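Local atomic coordinates of conserved Archaeal protein (Sulfolobus acidocaldarius, PDB entry 4OPC), a protein that reduces the geranylgeranyl chains of archaeal membrane lipid precursors to saturated phytanyl chains, using a bound FAD cofactor. Residues A[117-125]-A[136-147]; A[190-198]-A[254-262]. One frame throughout, in Å; residues are numbered along the deposited sequence. Where two conformers were deposited one is given.

Contact 1 of 2, residues A[117-125]-A[136-147]; sequences IWDLTTAMK and AVLFNRRTNEEL. With FDA (dihydroflavine-adenine dinucleotide), chain B.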
loop_
_atom_site.group_PDB
_atom_site.type_symbol
_atom_site.label_atom_id
_atom_site.label_comp_id
_atom_site.label_asym_id
_atom_site.label_seq_id
_atom_site.Cartn_x
_atom_site.Cartn_y
_atom_site.Cartn_z
ATOM N N ILE A 117 23.130 8.731 2.527
ATOM C CA ILE A 117 21.942 9.212 1.822
ATOM C C ILE A 117 22.284 10.356 0.877
ATOM O O ILE A 117 22.875 11.352 1.297
ATOM C CB ILE A 117 20.879 9.705 2.805
ATOM C CG1 ILE A 117 20.501 8.579 3.773
ATOM C CG2 ILE A 117 19.646 10.240 2.051
ATOM C CD1 ILE A 117 19.405 8.935 4.752
ATOM N N TRP A 118 21.916 10.204 -0.393
ATOM C CA TRP A 118 22.043 11.290 -1.358
ATOM C C TRP A 118 20.658 11.719 -1.825
ATOM O O TRP A 118 19.952 10.947 -2.480
ATOM C CB TRP A 118 22.869 10.865 -2.575
ATOM C CG TRP A 118 24.279 10.380 -2.295
ATOM C CD1 TRP A 118 24.976 10.464 -1.119
ATOM C CD2 TRP A 118 25.139 9.722 -3.227
ATOM N NE1 TRP A 118 26.213 9.885 -1.269
ATOM C CE2 TRP A 118 26.337 9.421 -2.552
ATOM C CE3 TRP A 118 25.002 9.347 -4.566
ATOM C CZ2 TRP A 118 27.401 8.771 -3.177
ATOM C CZ3 TRP A 118 26.059 8.695 -5.184
ATOM C CH2 TRP A 118 27.241 8.418 -4.489
ATOM N N ASP A 119 20.267 12.933 -1.472
ATOM C CA ASP A 119 19.019 13.503 -1.962
ATOM C C ASP A 119 19.235 14.152 -3.327
ATOM O O ASP A 119 20.379 14.276 -3.811
ATOM C CB ASP A 119 18.406 14.492 -0.948
ATOM C CG ASP A 119 19.158 15.822 -0.869
ATOM O OD1 ASP A 119 20.378 15.858 -1.146
ATOM O OD2 ASP A 119 18.543 16.839 -0.500
ATOM N N LEU A 120 18.134 14.581 -3.940
ATOM C CA LEU A 120 18.152 15.133 -5.299
ATOM C C LEU A 120 18.931 14.233 -6.267
ATOM O O LEU A 120 19.588 14.721 -7.195
ATOM C CB LEU A 120 18.683 16.572 -5.323
ATOM C CG LEU A 120 17.909 17.516 -6.251
ATOM C CD1 LEU A 120 16.471 17.766 -5.753
ATOM C CD2 LEU A 120 18.655 18.826 -6.456
ATOM N N THR A 121 18.853 12.926 -6.038
ATOM C CA THR A 121 19.623 11.965 -6.810
ATOM C C THR A 121 18.710 10.899 -7.379
ATOM O O THR A 121 17.973 10.250 -6.645
ATOM C CB THR A 121 20.724 11.322 -5.949
ATOM O OG1 THR A 121 21.635 12.343 -5.527
ATOM C CG2 THR A 121 21.513 10.284 -6.750
ATOM N N THR A 122 18.755 10.738 -8.693
ATOM C CA THR A 122 17.863 9.808 -9.376
ATOM C C THR A 122 18.644 8.628 -9.939
ATOM O O THR A 122 19.684 8.799 -10.588
ATOM C CB THR A 122 17.130 10.522 -10.522
ATOM O OG1 THR A 122 16.398 11.641 -10.004
ATOM C CG2 THR A 122 16.165 9.575 -11.221
ATOM N N ALA A 123 18.156 7.424 -9.667
ATOM C CA ALA A 123 18.683 6.244 -10.340
ATOM C C ALA A 123 18.098 6.231 -11.747
ATOM O O ALA A 123 16.891 6.058 -11.933
ATOM C CB ALA A 123 18.344 4.975 -9.573
ATOM N N MET A 124 18.959 6.450 -12.734
ATOM C CA MET A 124 18.544 6.646 -14.108
ATOM C C MET A 124 18.421 5.353 -14.877
ATOM O O MET A 124 17.541 5.213 -15.716
ATOM C CB MET A 124 19.528 7.562 -14.827
ATOM C CG MET A 124 19.407 9.014 -14.395
ATOM S SD MET A 124 17.751 9.697 -14.733
ATOM C CE MET A 124 17.963 11.426 -14.297
ATOM N N LYS A 125 19.317 4.411 -14.624
ATOM C CA LYS A 125 19.196 3.128 -15.302
ATOM C C LYS A 125 19.903 2.028 -14.535
ATOM O O LYS A 125 20.867 2.279 -13.811
ATOM C CB LYS A 125 19.698 3.199 -16.741
ATOM C CG LYS A 125 21.178 3.331 -16.874
ATOM C CD LYS A 125 21.586 3.340 -18.344
ATOM C CE LYS A 125 23.038 3.753 -18.508
ATOM N NZ LYS A 125 23.489 3.692 -19.933
ATOM N N ALA A 136 23.429 0.628 -10.300
ATOM C CA ALA A 136 22.686 1.646 -11.031
ATOM C C ALA A 136 23.590 2.777 -11.472
ATOM O O ALA A 136 24.605 3.062 -10.838
ATOM C CB ALA A 136 21.591 2.203 -10.169
ATOM N N VAL A 137 23.217 3.427 -12.569
ATOM C CA VAL A 137 23.803 4.712 -12.911
ATOM C C VAL A 137 22.927 5.785 -12.289
ATOM O O VAL A 137 21.701 5.770 -12.464
ATOM C CB VAL A 137 23.896 4.911 -14.421
ATOM C CG1 VAL A 137 24.526 6.252 -14.732
ATOM C CG2 VAL A 137 24.727 3.794 -15.043
ATOM N N LEU A 138 23.558 6.672 -11.522
ATOM C CA LEU A 138 22.863 7.699 -10.763
ATOM C C LEU A 138 23.204 9.069 -11.295
ATOM O O LEU A 138 24.336 9.320 -11.695
ATOM C CB LEU A 138 23.304 7.664 -9.302
ATOM C CG LEU A 138 23.247 6.325 -8.564
ATOM C CD1 LEU A 138 23.772 6.545 -7.159
ATOM C CD2 LEU A 138 21.826 5.783 -8.526
ATOM N N PHE A 139 22.231 9.966 -11.260
ATOM C CA PHE A 139 22.509 11.369 -11.510
ATOM C C PHE A 139 22.210 12.169 -10.249
ATOM O O PHE A 139 21.053 12.286 -9.829
ATOM C CB PHE A 139 21.710 11.906 -12.698
ATOM C CG PHE A 139 22.087 13.301 -13.075
ATOM C CD1 PHE A 139 23.408 13.699 -13.032
ATOM C CD2 PHE A 139 21.127 14.217 -13.445
ATOM C CE1 PHE A 139 23.766 14.990 -13.367
ATOM C CE2 PHE A 139 21.479 15.503 -13.776
ATOM C CZ PHE A 139 22.797 15.886 -13.734
ATOM N N ASN A 140 23.274 12.676 -9.634
ATOM C CA ASN A 140 23.189 13.464 -8.417
ATOM C C ASN A 140 23.099 14.930 -8.810
ATOM O O ASN A 140 24.069 15.506 -9.286
ATOM C CB ASN A 140 24.439 13.198 -7.571
ATOM C CG ASN A 140 24.424 13.912 -6.229
ATOM O OD1 ASN A 140 23.838 14.979 -6.071
ATOM N ND2 ASN A 140 25.090 13.315 -5.248
ATOM N N ARG A 141 21.930 15.532 -8.601
ATOM C CA ARG A 141 21.698 16.921 -8.988
ATOM C C ARG A 141 22.147 17.950 -7.948
ATOM O O ARG A 141 22.074 19.151 -8.187
ATOM C CB ARG A 141 20.229 17.147 -9.363
ATOM C CG ARG A 141 19.882 16.657 -10.751
ATOM C CD ARG A 141 18.455 17.002 -11.116
ATOM N NE ARG A 141 18.189 16.745 -12.529
ATOM C CZ ARG A 141 17.880 15.553 -13.027
ATOM N NH1 ARG A 141 17.802 14.493 -12.229
ATOM N NH2 ARG A 141 17.650 15.417 -14.327
ATOM N N ARG A 142 22.591 17.469 -6.792
ATOM C CA ARG A 142 23.269 18.340 -5.818
ATOM C C ARG A 142 24.687 18.638 -6.276
ATOM O O ARG A 142 25.101 19.784 -6.297
ATOM C CB ARG A 142 23.342 17.706 -4.429
ATOM C CG ARG A 142 22.023 17.572 -3.689
ATOM C CD ARG A 142 21.271 18.886 -3.611
ATOM N NE ARG A 142 20.222 18.822 -2.594
ATOM C CZ ARG A 142 19.421 19.836 -2.288
ATOM N NH1 ARG A 142 19.514 20.982 -2.941
ATOM N NH2 ARG A 142 18.519 19.704 -1.329
ATOM N N THR A 143 25.420 17.587 -6.630
ATOM C CA THR A 143 26.811 17.733 -7.033
ATOM C C THR A 143 26.958 17.828 -8.547
ATOM O O THR A 143 28.065 18.050 -9.049
ATOM C CB THR A 143 27.650 16.547 -6.543
ATOM O OG1 THR A 143 27.170 15.346 -7.158
ATOM C CG2 THR A 143 27.546 16.398 -5.033
ATOM N N ASN A 144 25.852 17.668 -9.266
ATOM C CA ASN A 144 25.859 17.679 -10.725
ATOM C C ASN A 144 26.825 16.642 -11.312
ATOM O O ASN A 144 27.656 16.957 -12.168
ATOM C CB ASN A 144 26.189 19.077 -11.249
ATOM C CG ASN A 144 25.922 19.219 -12.732
ATOM O OD1 ASN A 144 25.039 18.558 -13.281
ATOM N ND2 ASN A 144 26.698 20.069 -13.393
ATOM N N GLU A 145 26.710 15.409 -10.835
ATOM C CA GLU A 145 27.585 14.312 -11.241
ATOM C C GLU A 145 26.761 13.100 -11.630
ATOM O O GLU A 145 25.779 12.769 -10.961
ATOM C CB GLU A 145 28.446 13.838 -10.072
ATOM C CG GLU A 145 29.507 14.742 -9.533
ATOM C CD GLU A 145 30.212 14.071 -8.367
ATOM O OE1 GLU A 145 31.379 13.661 -8.529
ATOM O OE2 GLU A 145 29.580 13.919 -7.297
ATOM N N GLU A 146 27.200 12.408 -12.673
ATOM C CA GLU A 146 26.693 11.086 -13.000
ATOM C C GLU A 146 27.672 10.082 -12.412
ATOM O O GLU A 146 28.892 10.202 -12.608
ATOM C CB GLU A 146 26.590 10.940 -14.517
ATOM C CG GLU A 146 25.881 9.706 -15.031
ATOM C CD GLU A 146 25.656 9.781 -16.534
ATOM O OE1 GLU A 146 26.105 10.775 -17.145
ATOM O OE2 GLU A 146 25.036 8.857 -17.103
ATOM N N LEU A 147 27.141 9.116 -11.671
ATOM C CA LEU A 147 27.954 8.147 -10.944
ATOM C C LEU A 147 27.448 6.739 -11.203
ATOM O O LEU A 147 26.248 6.520 -11.305
ATOM C CB LEU A 147 27.854 8.416 -9.439
ATOM C CG LEU A 147 28.240 9.818 -8.968
ATOM C CD1 LEU A 147 27.167 10.385 -8.057
ATOM C CD2 LEU A 147 29.581 9.786 -8.263
HETATM P PA FDA B . 6.589 6.574 -2.093
HETATM O O1A FDA B . 5.953 6.964 -3.369
HETATM O O2A FDA B . 6.092 7.252 -0.821
HETATM O O5B FDA B . 8.148 6.836 -2.192
HETATM C C5B FDA B . 8.866 6.534 -3.405
HETATM C C4B FDA B . 10.104 7.390 -3.417
HETATM O O4B FDA B . 10.954 6.987 -4.510
HETATM C C3B FDA B . 9.852 8.892 -3.590
HETATM O O3B FDA B . 10.370 9.629 -2.484
HETATM C C2B FDA B . 10.507 9.224 -4.945
HETATM O O2B FDA B . 11.079 10.522 -4.973
HETATM C C1B FDA B . 11.570 8.140 -5.048
HETATM N N9A FDA B . 12.013 7.771 -6.387
HETATM C C8A FDA B . 11.242 7.281 -7.412
HETATM N N7A FDA B . 11.926 6.953 -8.485
HETATM C C5A FDA B . 13.238 7.238 -8.136
HETATM C C6A FDA B . 14.457 7.064 -8.819
HETATM N N6A FDA B . 14.561 6.496 -10.021
HETATM N N1A FDA B . 15.589 7.398 -8.168
HETATM C C2A FDA B . 15.496 7.930 -6.944
HETATM N N3A FDA B . 14.411 8.104 -6.187
HETATM C C4A FDA B . 13.309 7.708 -6.836
HETATM N N1 FDA B . -1.543 4.559 3.065
HETATM C C2 FDA B . -1.722 4.487 4.424
HETATM O O2 FDA B . -1.129 3.655 5.104
HETATM N N3 FDA B . -2.565 5.406 4.992
HETATM C C4 FDA B . -3.350 6.333 4.339
HETATM O O4 FDA B . -3.957 7.183 4.987
HETATM C C4X FDA B . -3.176 6.323 2.938
HETATM N N5 FDA B . -3.871 7.220 2.182
HETATM C C5X FDA B . -3.492 7.471 0.879
HETATM C C6 FDA B . -4.002 8.565 0.194
HETATM C C7 FDA B . -3.570 8.891 -1.082
HETATM C C7M FDA B . -4.059 10.162 -1.726
HETATM C C8 FDA B . -2.628 8.070 -1.721
HETATM C C8M FDA B . -2.085 8.437 -3.083
HETATM C C9 FDA B . -2.126 6.955 -1.044
HETATM C C9A FDA B . -2.530 6.660 0.252
HETATM N N10 FDA B . -2.012 5.565 0.982
HETATM C C10 FDA B . -2.247 5.483 2.337
HETATM C "C1'" FDA B . -0.963 4.683 0.413
HETATM C "C2'" FDA B . 0.434 5.115 0.897
HETATM O "O2'" FDA B . 0.584 6.534 0.798
HETATM C "C3'" FDA B . 1.522 4.450 0.050
HETATM O "O3'" FDA B . 1.219 3.065 -0.055
HETATM C "C4'" FDA B . 2.945 4.545 0.618
HETATM O "O4'" FDA B . 3.267 5.879 1.009
HETATM C "C5'" FDA B . 3.965 4.034 -0.372
HETATM O "O5'" FDA B . 5.296 4.233 0.146
HETATM P P FDA B . 6.554 3.933 -0.780
HETATM O O1P FDA B . 7.748 4.212 0.035
HETATM O O2P FDA B . 6.446 2.570 -1.447
HETATM O O3P FDA B . 6.430 4.974 -1.990
HETATM O O HOH W 1 17.952 13.880 -9.422
#
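The carbonyl oxygen of Val-137 takes two successive amides from the facing strand: Met-124 N at 2.8 Å from Val-137 O and, weakly, Lys-125 N at 3.5 Å from it. This is a classic beta bulge in the antiparallel hairpin of strands 121-129 and 132-140, and it shifts the register by one residue. Ahead of the bulge, Thr-122 and Phe-139 exchange backbone bonds in both directions. The outer edge of strand 121-129 reads the adenine of the dihydroflavin cofactor, as Ala-123 N donates to N1A at 3.0 Å and Ala-123 O accepts from N6A.

On the face that carries Thr-121, Ala-123 and Asn-140, Leu-138 spreads its methyls, CD1 lying 3.7 Å from Trp-118 CZ3 and CD2 3.7 Å from Ala-123 CB. With CG anti to the backbone N (chi1 -177°), Asn-140 holds ND2 3.7 Å above the plane of the Trp-118 ring, near its rim, while OD1 accepts from Arg-142 N, closing an Asx turn, and from Thr-143 N, which extends it to an Asx motif. Replacing Asn-140 by an alanine would probably leave those two amides without their shared acceptor, free the turn to shift, and uncover part of the indole. The same turn presents Arg-142, whose side chain bends at chi2 and runs past Leu-120 CB to Asp-119. The carboxylate and guanidinium planes stand 43° apart in this salt bridge. Asp-119 OD2, which also accepts from Trp-40 N, is met on its syn side, 28° out of the carboxylate plane, by Arg-142 NH2 at 3.0 Å.

Contact 2 of 2, residues A[190-198]-A[254-262]; sequences VLLTKEDIE and APDVDKSKL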
loop_
_atom_site.group_PDB
_atom_site.type_symbol
_atom_site.label_atom_id
_atom_site.label_comp_id
_atom_site.label_asym_id
_atom_site.label_seq_id
_atom_site.Cartn_x
_atom_site.Cartn_y
_atom_site.Cartn_z
ATOM N N VAL A 190 -5.461 19.080 2.988
ATOM C CA VAL A 190 -5.531 19.287 4.425
ATOM C C VAL A 190 -6.037 20.702 4.664
ATOM O O VAL A 190 -5.464 21.664 4.150
ATOM C CB VAL A 190 -4.179 19.051 5.123
ATOM C CG1 VAL A 190 -4.256 19.487 6.581
ATOM C CG2 VAL A 190 -3.794 17.591 5.023
ATOM N N LEU A 191 -7.126 20.814 5.424
ATOM C CA LEU A 191 -7.786 22.091 5.665
ATOM C C LEU A 191 -8.078 22.301 7.142
ATOM O O LEU A 191 -8.272 21.345 7.890
ATOM C CB LEU A 191 -9.109 22.137 4.892
ATOM C CG LEU A 191 -9.001 22.076 3.368
ATOM C CD1 LEU A 191 -10.017 21.107 2.816
ATOM C CD2 LEU A 191 -9.207 23.456 2.767
ATOM N N LEU A 192 -8.121 23.568 7.554
ATOM C CA LEU A 192 -8.631 23.925 8.873
ATOM C C LEU A 192 -10.156 23.898 8.852
ATOM O O LEU A 192 -10.770 24.079 7.799
ATOM C CB LEU A 192 -8.147 25.320 9.273
ATOM C CG LEU A 192 -6.628 25.499 9.272
ATOM C CD1 LEU A 192 -6.221 26.878 9.784
ATOM C CD2 LEU A 192 -5.969 24.405 10.094
ATOM N N THR A 193 -10.770 23.649 10.007
ATOM C CA THR A 193 -12.229 23.609 10.111
ATOM C C THR A 193 -12.762 24.772 10.949
ATOM O O THR A 193 -12.056 25.309 11.806
ATOM C CB THR A 193 -12.729 22.290 10.725
ATOM O OG1 THR A 193 -12.298 22.203 12.090
ATOM C CG2 THR A 193 -12.183 21.101 9.945
ATOM N N LYS A 194 -14.014 25.147 10.699
ATOM C CA LYS A 194 -14.634 26.288 11.374
ATOM C C LYS A 194 -15.285 25.869 12.683
ATOM O O LYS A 194 -15.514 26.688 13.571
ATOM C CB LYS A 194 -15.694 26.923 10.478
ATOM C CG LYS A 194 -15.260 27.197 9.053
ATOM C CD LYS A 194 -16.407 27.835 8.280
ATOM C CE LYS A 194 -16.236 27.691 6.776
ATOM N NZ LYS A 194 -17.406 28.251 6.042
ATOM N N GLU A 195 -15.603 24.585 12.778
ATOM C CA GLU A 195 -16.257 24.024 13.946
ATOM C C GLU A 195 -15.402 22.864 14.451
ATOM O O GLU A 195 -14.752 22.177 13.654
ATOM C CB GLU A 195 -17.653 23.530 13.563
ATOM C CG GLU A 195 -18.691 23.628 14.667
ATOM C CD GLU A 195 -20.113 23.545 14.134
ATOM O OE1 GLU A 195 -20.309 23.792 12.925
ATOM O OE2 GLU A 195 -21.035 23.233 14.916
ATOM N N ASP A 196 -15.385 22.667 15.767
ATOM C CA ASP A 196 -14.663 21.553 16.372
ATOM C C ASP A 196 -15.092 20.249 15.732
ATOM O O ASP A 196 -16.271 20.035 15.446
ATOM C CB ASP A 196 -14.913 21.478 17.881
ATOM C CG ASP A 196 -14.253 22.610 18.638
ATOM O OD1 ASP A 196 -13.371 23.280 18.063
ATOM O OD2 ASP A 196 -14.611 22.817 19.816
ATOM N N ILE A 197 -14.126 19.375 15.496
ATOM C CA ILE A 197 -14.412 18.095 14.891
ATOM C C ILE A 197 -14.976 17.124 15.919
ATOM O O ILE A 197 -14.345 16.852 16.946
ATOM C CB ILE A 197 -13.142 17.524 14.247
ATOM C CG1 ILE A 197 -12.662 18.468 13.139
ATOM C CG2 ILE A 197 -13.404 16.125 13.709
ATOM C CD1 ILE A 197 -11.343 18.060 12.478
ATOM N N GLU A 198 -16.178 16.623 15.646
ATOM C CA GLU A 198 -16.819 15.631 16.502
ATOM C C GLU A 198 -16.050 14.316 16.464
ATOM O O GLU A 198 -15.698 13.837 15.385
ATOM C CB GLU A 198 -18.262 15.391 16.049
ATOM C CG GLU A 198 -19.229 16.505 16.412
ATOM C CD GLU A 198 -19.557 16.533 17.893
ATOM O OE1 GLU A 198 -20.387 15.707 18.335
ATOM O OE2 GLU A 198 -18.984 17.377 18.614
ATOM N N ALA A 254 -17.351 17.331 3.954
ATOM C CA ALA A 254 -16.620 18.291 4.772
ATOM C C ALA A 254 -17.280 19.661 4.681
ATOM O O ALA A 254 -16.681 20.610 4.173
ATOM C CB ALA A 254 -15.162 18.368 4.322
ATOM N N PRO A 255 -18.519 19.777 5.180
ATOM C CA PRO A 255 -19.207 21.067 5.115
ATOM C C PRO A 255 -18.545 22.093 6.033
ATOM O O PRO A 255 -18.788 23.285 5.879
ATOM C CB PRO A 255 -20.613 20.738 5.623
ATOM C CG PRO A 255 -20.424 19.549 6.494
ATOM C CD PRO A 255 -19.338 18.748 5.845
ATOM N N ASP A 256 -17.704 21.619 6.946
ATOM C CA ASP A 256 -17.126 22.445 8.001
ATOM C C ASP A 256 -15.775 23.070 7.668
ATOM O O ASP A 256 -15.270 23.877 8.448
ATOM C CB ASP A 256 -16.987 21.624 9.290
ATOM C CG ASP A 256 -16.205 20.327 9.089
ATOM O OD1 ASP A 256 -16.397 19.643 8.058
ATOM O OD2 ASP A 256 -15.399 19.981 9.978
ATOM N N VAL A 257 -15.177 22.709 6.538
ATOM C CA VAL A 257 -13.819 23.179 6.254
ATOM C C VAL A 257 -13.791 24.630 5.799
ATOM O O VAL A 257 -14.740 25.135 5.207
ATOM C CB VAL A 257 -13.091 22.319 5.205
ATOM C CG1 VAL A 257 -12.831 20.928 5.756
ATOM C CG2 VAL A 257 -13.878 22.262 3.901
ATOM N N ASP A 258 -12.681 25.296 6.087
ATOM C CA ASP A 258 -12.458 26.647 5.617
ATOM C C ASP A 258 -11.627 26.545 4.341
ATOM O O ASP A 258 -10.420 26.289 4.391
ATOM C CB ASP A 258 -11.713 27.440 6.683
ATOM C CG ASP A 258 -11.605 28.906 6.347
ATOM O OD1 ASP A 258 -11.633 29.246 5.149
ATOM O OD2 ASP A 258 -11.497 29.719 7.283
ATOM N N LYS A 259 -12.274 26.741 3.195
ATOM C CA LYS A 259 -11.610 26.567 1.905
ATOM C C LYS A 259 -10.595 27.669 1.590
ATOM O O LYS A 259 -9.926 27.627 0.554
ATOM C CB LYS A 259 -12.636 26.433 0.777
ATOM C CG LYS A 259 -13.356 25.086 0.762
ATOM C CD LYS A 259 -14.084 24.860 -0.554
ATOM C CE LYS A 259 -15.552 25.199 -0.434
ATOM N NZ LYS A 259 -16.245 24.212 0.434
ATOM N N SER A 260 -10.480 28.648 2.483
ATOM C CA SER A 260 -9.447 29.671 2.354
ATOM C C SER A 260 -8.206 29.322 3.181
ATOM O O SER A 260 -7.185 29.996 3.068
ATOM C CB SER A 260 -9.985 31.044 2.763
ATOM O OG SER A 260 -9.990 31.203 4.170
ATOM N N LYS A 261 -8.297 28.270 3.999
ATOM C CA LYS A 261 -7.176 27.886 4.855
ATOM C C LYS A 261 -6.694 26.465 4.569
ATOM O O LYS A 261 -6.805 25.545 5.384
ATOM C CB LYS A 261 -7.504 28.092 6.332
ATOM C CG LYS A 261 -7.793 29.551 6.681
ATOM C CD LYS A 261 -6.721 30.480 6.108
ATOM C CE LYS A 261 -6.949 31.939 6.497
ATOM N NZ LYS A 261 -8.196 32.517 5.930
ATOM N N LEU A 262 -6.144 26.312 3.383
ATOM C CA LEU A 262 -5.600 25.043 2.941
ATOM C C LEU A 262 -4.099 24.933 3.291
ATOM O O LEU A 262 -3.333 25.890 3.107
ATOM C CB LEU A 262 -5.840 24.925 1.443
ATOM C CG LEU A 262 -5.431 23.641 0.737
ATOM C CD1 LEU A 262 -6.420 23.340 -0.377
ATOM C CD2 LEU A 262 -4.023 23.778 0.186
HETATM O O HOH W 2 -16.711 20.006 12.378
#
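The carboxylate of Asp-256 has the methyl of Thr-193 over one side and a water over the other. Thr-193 CG2 lies 3.4 Å from Asp-256 OD2, well off the carboxylate plane, and the water approaches the same oxygen to 2.7 Å from beyond the opposite face; Tyr-219 OH is a further hydrogen-bonding partner of OD2. Thr-193 has OG1 between its backbone N and carbonyl carbon (chi1 66°), where it donates to Glu-195 O, and this leaves the methyl branch for Asp-256. A second carboxylate, that of Asp-258, forms an Asx turn: its OD1 accepts from Ser-260 OG on the syn side and from Ser-260 N on the anti side, both from one face of the plane.

That turn belongs to an interruption in an antiparallel ladder at the margin of the eight-stranded sheet, where both segments fall within the geranylgeranyl reductase catalytic family region. Residues 258-261 make a type I turn, and Leu-192 spans it: Leu-192 O accepts from Asp-258 N at 2.8 Å, whereas Leu-192 N donates to Lys-261 O at 3.2 Å. Lys-194 N continues the pairing with Asp-256 O at 2.9 Å. Leu-191 packs against both sides of the interruption, setting CB and CD1 against Val-257 and CD2 3.9 Å from Leu-262 CB. The extended chain of Lys-194 brings CE to 3.4 Å from Val-257 O.

Strand 183-193 runs between strand 226-234, where Val-229 meets Leu-191 and Val-227 meets Val-257, and the outermost strand 261-271. Helix 242-253 leads into the 254-257 turn, and its Asp-251 forms a salt bridge with Lys-259.

In the fold
From the N terminus, strands 9-12 and 32-35 start the mixed, mostly parallel sheet of the nucleotide-binding part; after an excursion into the eight-stranded sheet and helix 99-112, strand 116-118 joins its edge. Contact 1 begins in this strand and closes the hairpin of strands 121-129 and 132-140, which with strand 145-150 lies beside that sheet, at the adenine end of the cofactor. Contact 2 opens only later and closes a longer excursion, through strands 202-206, 216-221 and 226-234 and helix 242-253, at the far margin of the eight-stranded sheet. The two loops are in series, neither nested nor crossed. Their centres lie about 41 Å apart, and the contacts do not touch.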